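Local coordinates for protein aminoacyltransferase FemA (Staphylococcus aureus, PDB 1LRZ) that adds glycines 2 and 3 of the pentaglycine interpeptide bridge of staphylococcal peptidoglycan, using glycyl-tRNA as donor, at residues A[24-30]-A[54-58]. Numbering follows the deposited sequence.
Sequences TQTVGHY and AACLL
Leu57 reaches out from the strand into the first turn of helix 27-35, and its CD1 methyl does most of the touching. That methyl lies 3.6 Å from Tyr30 CA, with Tyr30 CB beside it at 3.8 Å, and it also meets the carbonyl oxygens of Thr24 and Thr26, so that it is set in the bend where the loop becomes helix. With CG anti to the backbone N (chi1 176°) and a similar second torsion, the chain is extended and CD1 leads toward the helix start; a branched, apolar leucine suits such a buried niche. The His29 ring crosses this side chain at about a right angle and presents an edge: the Leu57 CD1 methyl lies near the ring plane, 4.0 Å from His29 ND1, while one ring face is covered near the rim by the Thr24 CG2 methyl. Nearer the root of the leucine, Gln25, its chain bent at chi2 (-61°), brings its carboxamide against the backbone at Cys56 and Leu57, a polar end suited to a buried main chain.

The contact joins the start of helix 27-35 to strand 52-63, an inner strand of a mixed seven-stranded sheet. Leu57 also touches Phe11 of helix 8-16, whereas Cys56 and Leu58 turn to helix 83-98 across the sheet; helices on both faces are consistent with a GNAT-like subdomain, as expected for the FemABX family.

What fixes the turn is Thr26, the N-cap, whose OG1 accepts from His29 N at 3.1 Å (152°) and also bonds to Phe23 O. Threonine fits because its short hydroxyl can accept from a first-turn N-H, which has no helical carbonyl before it. Thr24 OG1 is tied to His22 and to Asn73 O of strand 67-78.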
# COMPACT_ATOMS: atom_id res chain seq x y z
N THR A 24 -0.24 -11.64 -1.99
CA THR A 24 -1.04 -12.68 -2.64
C THR A 24 -0.40 -14.07 -2.44
O THR A 24 -1.01 -15.09 -2.75
CB THR A 24 -1.18 -12.42 -4.16
OG1 THR A 24 0.09 -12.05 -4.70
CG2 THR A 24 -2.20 -11.31 -4.43
N GLN A 25 0.84 -14.10 -1.95
CA GLN A 25 1.54 -15.37 -1.70
C GLN A 25 1.42 -15.66 -0.20
O GLN A 25 2.42 -15.82 0.50
CB GLN A 25 3.02 -15.26 -2.11
CG GLN A 25 3.23 -15.18 -3.64
CD GLN A 25 2.70 -16.41 -4.38
OE1 GLN A 25 2.04 -16.31 -5.43
NE2 GLN A 25 2.99 -17.59 -3.85
N THR A 26 0.18 -15.73 0.27
CA THR A 26 -0.11 -15.97 1.69
C THR A 26 -1.22 -16.99 1.90
O THR A 26 -1.99 -17.30 0.98
CB THR A 26 -0.58 -14.67 2.39
OG1 THR A 26 -1.78 -14.21 1.74
CG2 THR A 26 0.48 -13.58 2.29
N VAL A 27 -1.34 -17.49 3.12
CA VAL A 27 -2.37 -18.45 3.45
C VAL A 27 -3.74 -17.79 3.33
O VAL A 27 -4.70 -18.40 2.84
CB VAL A 27 -2.16 -18.99 4.87
CG1 VAL A 27 -3.35 -19.84 5.30
CG2 VAL A 27 -0.89 -19.81 4.90
N GLY A 28 -3.82 -16.53 3.76
CA GLY A 28 -5.08 -15.81 3.67
C GLY A 28 -5.55 -15.68 2.22
O GLY A 28 -6.75 -15.79 1.94
N HIS A 29 -4.63 -15.45 1.29
CA HIS A 29 -5.03 -15.32 -0.11
C HIS A 29 -5.44 -16.69 -0.65
O HIS A 29 -6.36 -16.80 -1.45
CB HIS A 29 -3.90 -14.73 -0.96
CG HIS A 29 -4.35 -14.28 -2.32
ND1 HIS A 29 -3.99 -14.92 -3.48
CD2 HIS A 29 -5.13 -13.24 -2.70
CE1 HIS A 29 -4.52 -14.29 -4.52
NE2 HIS A 29 -5.22 -13.27 -4.07
N TYR A 30 -4.74 -17.73 -0.17
CA TYR A 30 -5.03 -19.12 -0.56
C TYR A 30 -6.47 -19.46 -0.18
O TYR A 30 -7.23 -20.00 -0.99
CB TYR A 30 -4.08 -20.07 0.17
CG TYR A 30 -4.42 -21.55 0.04
CD1 TYR A 30 -4.36 -22.19 -1.20
CD2 TYR A 30 -4.75 -22.31 1.16
CE1 TYR A 30 -4.61 -23.55 -1.33
CE2 TYR A 30 -5.00 -23.69 1.05
CZ TYR A 30 -4.93 -24.30 -0.20
OH TYR A 30 -5.16 -25.66 -0.32
N ALA A 54 11.46 -22.78 -1.91
CA ALA A 54 10.75 -22.09 -2.99
C ALA A 54 9.28 -22.43 -2.87
O ALA A 54 8.93 -23.55 -2.49
CB ALA A 54 11.27 -22.53 -4.36
N ALA A 55 8.42 -21.48 -3.21
CA ALA A 55 6.99 -21.71 -3.11
C ALA A 55 6.20 -20.83 -4.06
O ALA A 55 6.67 -19.77 -4.50
CB ALA A 55 6.52 -21.46 -1.67
N CYS A 56 4.98 -21.25 -4.37
CA CYS A 56 4.12 -20.45 -5.22
C CYS A 56 2.69 -20.89 -5.12
O CYS A 56 2.38 -22.10 -5.16
CB CYS A 56 4.55 -20.51 -6.68
SG CYS A 56 3.82 -19.18 -7.69
N LEU A 57 1.82 -19.91 -4.94
CA LEU A 57 0.41 -20.17 -4.89
C LEU A 57 -0.02 -19.98 -6.35
O LEU A 57 0.31 -18.98 -6.98
CB LEU A 57 -0.28 -19.15 -3.98
CG LEU A 57 -1.81 -19.20 -3.88
CD1 LEU A 57 -2.25 -18.40 -2.67
CD2 LEU A 57 -2.43 -18.63 -5.15
N LEU A 58 -0.72 -20.97 -6.89
CA LEU A 58 -1.18 -20.92 -8.27
C LEU A 58 -2.69 -21.05 -8.28
O LEU A 58 -3.26 -21.75 -7.44
CB LEU A 58 -0.61 -22.10 -9.07
CG LEU A 58 0.90 -22.39 -9.11
CD1 LEU A 58 1.12 -23.78 -9.71
CD2 LEU A 58 1.60 -21.32 -9.93